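PDB 6JUF: SspB protein from Streptomyces clavuligerus, which probably acts as a metal-dependent DNase within SspABCD-SspE, a phosphorothioation-sensing bacterial defence system active against phages. Local coordinates for residues E39-D44 with V48-G53; D45-V48 with G53-M56; A91-D96 with E316-V321; E105-L110 with R226-A231. All blocks are in the same frame, centred on the assembly; numbering follows the deposited sequence.

Overall arrangement
The four contacts form two pairs. Contacts 1 and 2 both use the short helix 46-50, share Val48 and Gly53, and have centres about 5 Å apart; Val52 N, probably hydrogen-bonded to Pro47 O, joins them at the end of that helix. They lie near Glu18, a magnesium ligand in a crystal structure of this protein, although no metal is bound to this chain: side chains of Lys54 and Phe41 lie about 9 and 12 Å from that of Glu18. Contacts 3 and 4, away from that site, have centres about 14 Å apart and meet where Tyr318 OH probably hydrogen-bonds to Ser109 OG. Contacts 1 and 3 are about 27 Å apart, centre to centre.

Contact 1: E39-D44 with V48-G53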
loop_
_atom_site.group_PDB
_atom_site.type_symbol
_atom_site.label_atom_id
_atom_site.label_comp_id
_atom_site.label_asym_id
_atom_site.label_seq_id
_atom_site.Cartn_x
_atom_site.Cartn_y
_atom_site.Cartn_z
ATOM N N GLU B 39 -0.771 13.640 24.032
ATOM C CA GLU B 39 -0.703 12.404 24.832
ATOM C C GLU B 39 -1.284 11.231 24.067
ATOM O O GLU B 39 -1.604 10.197 24.652
ATOM C CB GLU B 39 -1.352 12.600 26.242
ATOM C CG GLU B 39 -0.687 13.767 26.987
ATOM C CD GLU B 39 -1.300 14.105 28.330
ATOM O OE1 GLU B 39 -1.885 15.205 28.494
ATOM O OE2 GLU B 39 -1.132 13.278 29.263
ATOM N N ALA B 40 -1.392 11.344 22.737
ATOM C CA ALA B 40 -2.032 10.278 21.968
ATOM C C ALA B 40 -1.418 8.866 22.133
ATOM O O ALA B 40 -2.157 7.865 22.104
ATOM C CB ALA B 40 -2.055 10.647 20.480
ATOM N N PHE B 41 -0.113 8.789 22.333
ATOM C CA PHE B 41 0.561 7.488 22.504
ATOM C C PHE B 41 0.757 7.105 23.963
ATOM O O PHE B 41 1.230 5.991 24.245
ATOM C CB PHE B 41 1.929 7.479 21.800
ATOM C CG PHE B 41 1.868 7.915 20.373
ATOM C CD1 PHE B 41 1.299 7.063 19.417
ATOM C CD2 PHE B 41 2.434 9.120 19.960
ATOM C CE1 PHE B 41 1.209 7.468 18.087
ATOM C CE2 PHE B 41 2.338 9.537 18.637
ATOM C CZ PHE B 41 1.745 8.696 17.705
ATOM N N LEU B 42 0.302 7.944 24.885
ATOM C CA LEU B 42 0.536 7.681 26.322
ATOM C C LEU B 42 -0.758 7.405 27.048
ATOM O O LEU B 42 -0.740 6.847 28.165
ATOM C CB LEU B 42 1.185 8.919 26.920
ATOM C CG LEU B 42 2.599 9.165 26.402
ATOM C CD1 LEU B 42 2.962 10.557 26.873
ATOM C CD2 LEU B 42 3.605 8.131 26.853
ATOM N N ALA B 43 -1.878 7.830 26.442
ATOM C CA ALA B 43 -3.188 7.685 27.081
ATOM C C ALA B 43 -3.510 6.238 27.460
ATOM O O ALA B 43 -3.061 5.289 26.803
ATOM C CB ALA B 43 -4.283 8.253 26.177
ATOM N N ASP B 44 -4.255 6.052 28.553
ATOM C CA ASP B 44 -4.683 4.730 28.936
ATOM C C ASP B 44 -5.462 3.997 27.841
ATOM O O ASP B 44 -5.261 2.798 27.637
ATOM C CB ASP B 44 -5.578 4.768 30.171
ATOM C CG ASP B 44 -4.865 5.209 31.396
ATOM O OD1 ASP B 44 -3.606 5.241 31.433
ATOM O OD2 ASP B 44 -5.613 5.538 32.353
ATOM N N VAL B 48 -7.333 1.520 21.816
ATOM C CA VAL B 48 -8.622 1.724 21.200
ATOM C C VAL B 48 -8.652 2.990 20.364
ATOM O O VAL B 48 -9.241 2.979 19.291
ATOM C CB VAL B 48 -9.730 1.725 22.299
ATOM C CG1 VAL B 48 -11.032 2.326 21.786
ATOM C CG2 VAL B 48 -9.926 0.277 22.742
ATOM N N GLN B 49 -8.046 4.069 20.845
ATOM C CA GLN B 49 -8.160 5.368 20.193
ATOM C C GLN B 49 -7.351 5.355 18.907
ATOM O O GLN B 49 -7.780 5.943 17.919
ATOM C CB GLN B 49 -7.884 6.508 21.171
ATOM C CG GLN B 49 -9.100 6.570 22.082
ATOM C CD GLN B 49 -9.005 7.478 23.283
ATOM O OE1 GLN B 49 -7.948 7.983 23.606
ATOM N NE2 GLN B 49 -10.117 7.656 23.968
ATOM N N LEU B 50 -6.195 4.702 18.924
ATOM C CA LEU B 50 -5.306 4.650 17.752
ATOM C C LEU B 50 -5.732 3.482 16.847
ATOM O O LEU B 50 -5.260 3.346 15.710
ATOM C CB LEU B 50 -3.827 4.455 18.156
ATOM C CG LEU B 50 -3.175 5.533 19.029
ATOM C CD1 LEU B 50 -1.923 5.002 19.702
ATOM C CD2 LEU B 50 -2.923 6.781 18.238
ATOM N N GLY B 51 -6.573 2.605 17.360
ATOM C CA GLY B 51 -6.990 1.408 16.660
ATOM C C GLY B 51 -5.869 0.438 16.375
ATOM O O GLY B 51 -5.794 -0.116 15.272
ATOM N N VAL B 52 -5.015 0.225 17.352
ATOM C CA VAL B 52 -3.911 -0.740 17.259
ATOM C C VAL B 52 -3.880 -1.593 18.531
ATOM O O VAL B 52 -4.478 -1.254 19.574
ATOM C CB VAL B 52 -2.535 -0.015 17.030
ATOM C CG1 VAL B 52 -2.648 0.909 15.808
ATOM C CG2 VAL B 52 -2.121 0.854 18.238
ATOM N N GLY B 53 -3.166 -2.711 18.431
ATOM C CA GLY B 53 -2.924 -3.563 19.580
ATOM C C GLY B 53 -2.008 -2.902 20.610
ATOM O O GLY B 53 -1.214 -2.055 20.293
#
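Leu50 sets its branched end against the carbonyl oxygen of Ala40 and one corner of the Phe41 ring. Its CD1 methyl does most of the touching, lying 3.7 Å from Ala40 O and 3.8 Å from Phe41 CD1. The second methyl stays near the same pair of residues at looser range, with Leu50 CD2 4.2 Å from Phe41 CE1. The leucine and the phenylalanine cross at about a right angle, and the methyl meets the ring obliquely. Although the CB of Phe41 points away from residues 48-53, its chi1 of -52° sets CG anti to the carbonyl carbon and brings the ring round to the leucine. At the border, Ala43 CB grazes the amide of Gln49, 4.5 Å from its OE1.

Each segment is shaped by its own backbone bonds. Glu39 O accepts from both Leu42 N and Ala43 N, which curls the loop into a tight turn and leaves the Ala40 carbonyl and the Phe41 ring beside Leu50. Helix 46-50 ends in a Schellman motif with Gly51, at positive phi, as its C-prime residue. The leucine and phenylalanine also reach neighbouring helices: Leu50 touches Met60 and Gln33, and Phe41 touches Ala30 and Arg61. With apolar carbon against ring and carbonyl, and no polar bond between the segments, the loop is held to the helix end by burial of Leu50 and Phe41, and shape complementarity rather than directional bonding sets the fit.

Contact 2: D45-V48 with G53-M56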
loop_
_atom_site.group_PDB
_atom_site.type_symbol
_atom_site.label_atom_id
_atom_site.label_comp_id
_atom_site.label_asym_id
_atom_site.label_seq_id
_atom_site.Cartn_x
_atom_site.Cartn_y
_atom_site.Cartn_z
ATOM N N ASP B 45 -6.300 4.724 27.117
ATOM C CA ASP B 45 -7.096 4.186 25.997
ATOM C C ASP B 45 -6.381 4.283 24.657
ATOM O O ASP B 45 -7.044 4.145 23.638
ATOM C CB ASP B 45 -8.414 4.969 25.857
ATOM C CG ASP B 45 -9.220 4.996 27.136
ATOM O OD1 ASP B 45 -9.473 6.080 27.717
ATOM O OD2 ASP B 45 -9.599 3.917 27.564
ATOM N N ALA B 46 -5.063 4.504 24.631
ATOM C CA ALA B 46 -4.354 4.625 23.337
ATOM C C ALA B 46 -4.650 3.476 22.360
ATOM O O ALA B 46 -4.895 3.747 21.182
ATOM C CB ALA B 46 -2.845 4.814 23.520
ATOM N N PRO B 47 -4.643 2.200 22.813
ATOM C CA PRO B 47 -4.914 1.157 21.828
ATOM C C PRO B 47 -6.250 1.296 21.082
ATOM O O PRO B 47 -6.272 1.227 19.852
ATOM C CB PRO B 47 -4.838 -0.136 22.628
ATOM C CG PRO B 47 -3.970 0.182 23.812
ATOM C CD PRO B 47 -4.264 1.635 24.134
ATOM N N VAL B 48 -7.333 1.520 21.816
ATOM C CA VAL B 48 -8.622 1.724 21.200
ATOM C C VAL B 48 -8.652 2.990 20.364
ATOM O O VAL B 48 -9.241 2.979 19.291
ATOM C CB VAL B 48 -9.730 1.725 22.299
ATOM C CG1 VAL B 48 -11.032 2.326 21.786
ATOM C CG2 VAL B 48 -9.926 0.277 22.742
ATOM N N GLY B 53 -3.166 -2.711 18.431
ATOM C CA GLY B 53 -2.924 -3.563 19.580
ATOM C C GLY B 53 -2.008 -2.902 20.610
ATOM O O GLY B 53 -1.214 -2.055 20.293
ATOM N N LYS B 54 -2.166 -3.328 21.882
ATOM C CA LYS B 54 -1.297 -2.853 22.941
ATOM C C LYS B 54 0.230 -2.916 22.565
ATOM O O LYS B 54 0.985 -1.949 22.817
ATOM C CB LYS B 54 -1.698 -3.599 24.239
ATOM C CG LYS B 54 -0.980 -3.226 25.514
ATOM C CD LYS B 54 -1.283 -1.786 25.933
ATOM C CE LYS B 54 -2.245 -1.687 27.107
ATOM N NZ LYS B 54 -3.185 -2.846 27.240
ATOM N N ASN B 55 0.648 -4.022 21.910
ATOM C CA ASN B 55 2.084 -4.173 21.597
ATOM C C ASN B 55 2.470 -3.378 20.357
ATOM O O ASN B 55 3.627 -3.373 19.994
ATOM C CB ASN B 55 2.470 -5.642 21.432
ATOM C CG ASN B 55 1.731 -6.308 20.320
ATOM O OD1 ASN B 55 0.580 -5.962 20.033
ATOM N ND2 ASN B 55 2.368 -7.247 19.661
ATOM N N MET B 56 1.495 -2.693 19.751
ATOM C CA MET B 56 1.767 -1.857 18.543
ATOM C C MET B 56 1.860 -0.343 18.801
ATOM O O MET B 56 2.346 0.423 17.948
ATOM C CB MET B 56 0.716 -2.133 17.464
ATOM C CG MET B 56 0.719 -3.549 16.985
ATOM S SD MET B 56 -0.819 -3.769 16.052
ATOM C CE MET B 56 -0.755 -5.546 15.895
#
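The backbones come nearest at Pro47 and Lys54, whose CA atoms are 5.5 Å apart, as the chain turns back after helix 46-50. The pyrrolidine ring of Pro47 points at the returning chain, and its CG is the main point of touch, 3.9 Å from Lys54 CD. The same CG lies 4.1 Å from Lys54 CA, so the lysine touches that corner of the proline with both its root and its aliphatic middle. A bend at chi2 (65°) brings CD and CE of the lysine alongside this corner, after Lys54 CG has left anti to the backbone N. More distantly, Pro47 CB approaches Gly53 C, at 4.4 Å. Residues 53-56 are themselves tightly turned: Met56 N bonds to Gly53 O at 2.8 Å, while Gly53 N makes a weak bond to Met56 SD, 3.5 Å away and with an N-H...S angle of 151°. Met56 also packs on Phe20 and Arg23.

Pro47 follows the N-cap residue Asp45 by two positions, in the first helical turn, where a backbone N has no helical carbonyl to bond. The arrangement is that of a short connection between consecutive helices, 46-50 and 57-66, with the linker folded against the opening turn of the first.

Contact 3: A91-D96 with E316-V321; sequences ARWLLD and EQYDNV
A Schellman motif closes helix 306-317, and the residues around it, Tyr318 and Val321, receive the indole of Trp93 from helix 89-95 in a buried aromatic cluster. Asp319, at positive phi, is the C-prime residue of this cap: its N bonds to Glu316 O and Asn320 N reaches Asp315 O. The side chains of Tyr318 and Val321 both point toward the helix of Trp93.

Trp93 and Tyr318 form an offset edge-to-face pair, the edge of the indole turned toward the phenol face, with the six-membered ring centroids 5.3 Å apart and the planes at 85°. The offset shows in the atoms: Trp93 CH2 comes closest to Tyr318 CD2, at 3.6 Å, and Trp93 CZ2 is 3.7 Å from the same carbon, so the indole is displaced toward one flank of the phenol. Chi1 of Trp93 (172°) extends CG anti to the backbone N and carries the indole across to the residues that follow helix 306-317.

Polar groups of both rings are satisfied within the fold, Trp93 NE1 by Asp315 OD1 and Tyr318 OH by Ser109 OG of helix 107-118. Other aromatics continue the cluster: Trp311 meets Trp93 edge-to-face, and Trp116 touches it from helix 107-118. The contact thus ties helix 89-95 to the C-terminal end of a helix more than 200 residues later in the chain.

Between the two segments, Val321 meets the pyrrole side. Its CB lies 3.7 Å from Trp93 NE1, while its CG1 methyl is 4.1 Å from Trp93 CD1.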
loop_
_atom_site.group_PDB
_atom_site.type_symbol
_atom_site.label_atom_id
_atom_site.label_comp_id
_atom_site.label_asym_id
_atom_site.label_seq_id
_atom_site.Cartn_x
_atom_site.Cartn_y
_atom_site.Cartn_z
ATOM N N ALA B 91 4.333 16.873 8.230
ATOM C CA ALA B 91 3.192 15.986 8.307
ATOM C C ALA B 91 1.920 16.765 7.909
ATOM O O ALA B 91 1.088 16.225 7.157
ATOM C CB ALA B 91 3.019 15.418 9.716
ATOM N N ARG B 92 1.771 18.016 8.334
ATOM C CA ARG B 92 0.629 18.829 7.883
ATOM C C ARG B 92 0.666 18.958 6.336
ATOM O O ARG B 92 -0.398 18.903 5.729
ATOM C CB ARG B 92 0.684 20.224 8.521
ATOM C CG ARG B 92 -0.275 21.263 7.968
ATOM C CD ARG B 92 -1.720 20.850 8.229
ATOM N NE ARG B 92 -2.726 21.787 7.677
ATOM C CZ ARG B 92 -3.217 21.728 6.440
ATOM N NH1 ARG B 92 -2.753 20.846 5.529
ATOM N NH2 ARG B 92 -4.152 22.615 6.069
ATOM N N TRP B 93 1.829 19.169 5.743
ATOM C CA TRP B 93 1.926 19.364 4.308
ATOM C C TRP B 93 1.584 18.067 3.574
ATOM O O TRP B 93 0.951 18.101 2.534
ATOM C CB TRP B 93 3.317 19.895 3.983
ATOM C CG TRP B 93 3.584 19.952 2.506
ATOM C CD1 TRP B 93 3.361 21.005 1.628
ATOM C CD2 TRP B 93 4.192 18.888 1.706
ATOM N NE1 TRP B 93 3.725 20.645 0.355
ATOM C CE2 TRP B 93 4.248 19.373 0.347
ATOM C CE3 TRP B 93 4.671 17.594 1.995
ATOM C CZ2 TRP B 93 4.775 18.597 -0.705
ATOM C CZ3 TRP B 93 5.231 16.860 0.936
ATOM C CH2 TRP B 93 5.238 17.363 -0.392
ATOM N N LEU B 94 2.054 16.901 4.062
ATOM C CA LEU B 94 1.924 15.655 3.322
ATOM C C LEU B 94 0.645 14.882 3.588
ATOM O O LEU B 94 -0.046 14.394 2.653
ATOM C CB LEU B 94 3.131 14.732 3.669
ATOM C CG LEU B 94 3.036 13.335 2.988
ATOM C CD1 LEU B 94 3.145 13.426 1.449
ATOM C CD2 LEU B 94 4.099 12.406 3.570
ATOM N N LEU B 95 0.297 14.731 4.859
ATOM C CA LEU B 95 -0.711 13.793 5.280
ATOM C C LEU B 95 -2.095 14.362 5.548
ATOM O O LEU B 95 -3.032 13.575 5.696
ATOM C CB LEU B 95 -0.239 13.016 6.544
ATOM C CG LEU B 95 1.021 12.172 6.297
ATOM C CD1 LEU B 95 1.450 11.641 7.676
ATOM C CD2 LEU B 95 0.703 11.072 5.322
ATOM N N ASP B 96 -2.243 15.650 5.713
ATOM C CA ASP B 96 -3.551 16.226 5.968
ATOM C C ASP B 96 -4.497 15.897 4.813
ATOM O O ASP B 96 -4.083 15.760 3.642
ATOM C CB ASP B 96 -3.411 17.723 6.104
ATOM C CG ASP B 96 -4.571 18.325 6.839
ATOM O OD1 ASP B 96 -5.547 18.724 6.160
ATOM O OD2 ASP B 96 -4.535 18.352 8.075
ATOM N N GLU B 316 6.070 22.092 -6.004
ATOM C CA GLU B 316 5.634 22.049 -7.398
ATOM C C GLU B 316 5.230 20.647 -7.808
ATOM O O GLU B 316 4.272 20.444 -8.570
ATOM C CB GLU B 316 6.742 22.522 -8.280
ATOM C CG GLU B 316 6.898 24.020 -8.162
ATOM C CD GLU B 316 8.207 24.481 -8.702
ATOM O OE1 GLU B 316 8.729 23.759 -9.560
ATOM O OE2 GLU B 316 8.660 25.596 -8.322
ATOM N N GLN B 317 5.969 19.657 -7.326
ATOM C CA GLN B 317 5.682 18.293 -7.620
ATOM C C GLN B 317 4.292 17.884 -7.153
ATOM O O GLN B 317 3.697 16.963 -7.693
ATOM C CB GLN B 317 6.740 17.425 -6.917
ATOM C CG GLN B 317 6.548 15.896 -7.056
ATOM C CD GLN B 317 6.570 15.358 -8.491
ATOM O OE1 GLN B 317 7.059 15.987 -9.404
ATOM N NE2 GLN B 317 6.074 14.097 -8.663
ATOM N N TYR B 318 3.779 18.588 -6.156
ATOM C CA TYR B 318 2.435 18.308 -5.629
ATOM C C TYR B 318 1.430 19.425 -5.866
ATOM O O TYR B 318 0.454 19.577 -5.099
ATOM C CB TYR B 318 2.525 17.960 -4.124
ATOM C CG TYR B 318 3.201 16.642 -3.923
ATOM C CD1 TYR B 318 2.474 15.472 -3.992
ATOM C CD2 TYR B 318 4.594 16.557 -3.791
ATOM C CE1 TYR B 318 3.078 14.242 -3.824
ATOM C CE2 TYR B 318 5.232 15.348 -3.652
ATOM C CZ TYR B 318 4.469 14.193 -3.665
ATOM O OH TYR B 318 5.053 12.952 -3.544
ATOM N N ASP B 319 1.644 20.158 -6.946
ATOM C CA ASP B 319 0.692 21.195 -7.360
ATOM C C ASP B 319 0.514 22.332 -6.358
ATOM O O ASP B 319 -0.606 22.883 -6.227
ATOM C CB ASP B 319 -0.631 20.539 -7.745
ATOM C CG ASP B 319 -0.717 20.242 -9.245
ATOM O OD1 ASP B 319 0.295 20.356 -9.992
ATOM O OD2 ASP B 319 -1.805 19.915 -9.689
ATOM N N ASN B 320 1.624 22.709 -5.697
ATOM C CA ASN B 320 1.681 23.906 -4.870
ATOM C C ASN B 320 0.615 23.899 -3.797
ATOM O O ASN B 320 -0.257 24.778 -3.705
ATOM C CB ASN B 320 1.636 25.132 -5.799
ATOM C CG ASN B 320 2.807 25.134 -6.764
ATOM O OD1 ASN B 320 2.618 25.214 -8.000
ATOM N ND2 ASN B 320 4.006 25.029 -6.237
ATOM N N VAL B 321 0.727 22.877 -2.939
ATOM C CA VAL B 321 -0.123 22.787 -1.738
ATOM C C VAL B 321 -0.088 24.075 -0.904
ATOM O O VAL B 321 -1.152 24.446 -0.315
ATOM C CB VAL B 321 0.352 21.601 -0.877
ATOM C CG1 VAL B 321 -0.478 21.442 0.363
ATOM C CG2 VAL B 321 0.303 20.316 -1.702
#

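Contact 4: E105-L110 with R226-A231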
loop_
_atom_site.group_PDB
_atom_site.type_symbol
_atom_site.label_atom_id
_atom_site.label_comp_id
_atom_site.label_asym_id
_atom_site.label_seq_id
_atom_site.Cartn_x
_atom_site.Cartn_y
_atom_site.Cartn_z
ATOM N N GLU B 105 -0.925 7.924 -2.638
ATOM C CA GLU B 105 -1.323 7.402 -3.934
ATOM C C GLU B 105 -0.173 7.479 -4.948
ATOM O O GLU B 105 -0.239 6.754 -5.984
ATOM C CB GLU B 105 -2.528 8.195 -4.550
ATOM C CG GLU B 105 -3.738 8.092 -3.679
ATOM C CD GLU B 105 -4.838 9.046 -4.119
ATOM O OE1 GLU B 105 -4.974 9.280 -5.360
ATOM O OE2 GLU B 105 -5.569 9.556 -3.216
ATOM N N GLU B 106 0.804 8.350 -4.718
ATOM C CA GLU B 106 1.917 8.526 -5.653
ATOM C C GLU B 106 3.179 7.886 -5.092
ATOM O O GLU B 106 3.553 8.101 -3.947
ATOM C CB GLU B 106 2.159 10.023 -5.914
ATOM C CG GLU B 106 1.091 10.601 -6.817
ATOM C CD GLU B 106 1.414 12.005 -7.273
ATOM O OE1 GLU B 106 2.605 12.356 -7.457
ATOM O OE2 GLU B 106 0.436 12.771 -7.440
ATOM N N LEU B 107 3.863 7.110 -5.962
ATOM C CA LEU B 107 5.105 6.467 -5.503
ATOM C C LEU B 107 6.170 7.466 -5.103
ATOM O O LEU B 107 6.965 7.172 -4.179
ATOM C CB LEU B 107 5.647 5.463 -6.522
ATOM C CG LEU B 107 4.716 4.223 -6.643
ATOM C CD1 LEU B 107 5.131 3.309 -7.794
ATOM C CD2 LEU B 107 4.607 3.421 -5.354
ATOM N N GLY B 108 6.181 8.658 -5.748
ATOM C CA GLY B 108 7.088 9.707 -5.266
ATOM C C GLY B 108 7.007 10.004 -3.772
ATOM O O GLY B 108 7.987 10.431 -3.179
ATOM N N SER B 109 5.795 9.876 -3.184
ATOM C CA SER B 109 5.582 10.208 -1.773
ATOM C C SER B 109 6.229 9.140 -0.876
ATOM O O SER B 109 6.697 9.441 0.220
ATOM C CB SER B 109 4.093 10.262 -1.486
ATOM O OG SER B 109 3.476 11.249 -2.286
ATOM N N LEU B 110 6.328 7.913 -1.386
ATOM C CA LEU B 110 7.057 6.886 -0.622
ATOM C C LEU B 110 8.585 7.064 -0.761
ATOM O O LEU B 110 9.330 6.910 0.220
ATOM C CB LEU B 110 6.682 5.452 -1.094
ATOM C CG LEU B 110 5.229 5.144 -0.715
ATOM C CD1 LEU B 110 4.532 4.199 -1.675
ATOM C CD2 LEU B 110 5.212 4.735 0.794
ATOM N N ARG B 226 14.921 3.780 -12.268
ATOM C CA ARG B 226 13.859 3.975 -11.258
ATOM C C ARG B 226 12.735 4.841 -11.851
ATOM O O ARG B 226 12.631 6.015 -11.548
ATOM C CB ARG B 226 14.408 4.666 -10.008
ATOM C CG ARG B 226 15.675 4.040 -9.441
ATOM C CD ARG B 226 15.450 3.255 -8.202
ATOM N NE ARG B 226 16.702 2.698 -7.713
ATOM C CZ ARG B 226 16.945 1.394 -7.557
ATOM N NH1 ARG B 226 16.000 0.505 -7.788
ATOM N NH2 ARG B 226 18.133 0.968 -7.134
ATOM N N PRO B 227 11.890 4.235 -12.681
ATOM C CA PRO B 227 10.804 4.997 -13.304
ATOM C C PRO B 227 9.801 5.581 -12.340
ATOM O O PRO B 227 9.198 6.613 -12.668
ATOM C CB PRO B 227 10.137 3.992 -14.252
ATOM C CG PRO B 227 10.500 2.644 -13.642
ATOM C CD PRO B 227 11.913 2.828 -13.153
ATOM N N SER B 228 9.659 4.978 -11.167
ATOM C CA SER B 228 8.775 5.520 -10.098
ATOM C C SER B 228 9.293 6.703 -9.280
ATOM O O SER B 228 8.526 7.235 -8.467
ATOM C CB SER B 228 8.302 4.408 -9.120
ATOM O OG SER B 228 9.362 4.102 -8.246
ATOM N N LEU B 229 10.535 7.128 -9.526
ATOM C CA LEU B 229 11.211 8.193 -8.719
ATOM C C LEU B 229 11.177 9.479 -9.525
ATOM O O LEU B 229 11.954 9.626 -10.499
ATOM C CB LEU B 229 12.624 7.765 -8.371
ATOM C CG LEU B 229 13.507 8.801 -7.636
ATOM C CD1 LEU B 229 12.835 9.395 -6.405
ATOM C CD2 LEU B 229 14.886 8.165 -7.356
ATOM N N PRO B 230 10.257 10.394 -9.173
ATOM C CA PRO B 230 10.144 11.615 -9.999
ATOM C C PRO B 230 11.426 12.485 -9.921
ATOM O O PRO B 230 12.100 12.590 -8.868
ATOM C CB PRO B 230 8.918 12.377 -9.415
ATOM C CG PRO B 230 8.169 11.327 -8.663
ATOM C CD PRO B 230 9.234 10.372 -8.125
ATOM N N ALA B 231 11.725 13.154 -11.061
ATOM C CA ALA B 231 12.832 14.135 -11.104
ATOM C C ALA B 231 12.787 15.196 -10.015
ATOM O O ALA B 231 13.829 15.512 -9.435
ATOM C CB ALA B 231 12.857 14.798 -12.477
HETATM O O HOH W 1 5.851 8.530 -8.649
#
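Leu107, near the start of helix 107-118, packs on a type I beta turn, Arg226 to Leu229, that precedes helix 231-243. Its CB sits 3.9 Å from both CB and O of Ser228. From there chi1 (-68°) turns CG anti to the carbonyl carbon, and the tip bears on the serine again, with Leu107 CD1 3.6 Å from Ser228 CB. The leucine thus covers the apolar part of the serine. Ser228 OG is engaged elsewhere, in a hydrogen bond with Trp111 NE1 one turn further along the same helix as Leu107. Leu107 also packs on Ala183 of the second subunit, which places the contact at the interface between the two subunits.

One residue on, Gly108 lets the Pro230 ring lie directly against the helix backbone: Pro230 CD is 3.6 Å from Gly108 CA. Pro230 is the N-cap residue of helix 231-243, so the starts of two helices are brought together here. A direct bond between Gly108 N and Ser228 O is not made, as they stand 3.9 Å apart. A water links them instead, accepting from Gly108 N at 2.9 Å and donating to Ser228 O at 3.0 Å.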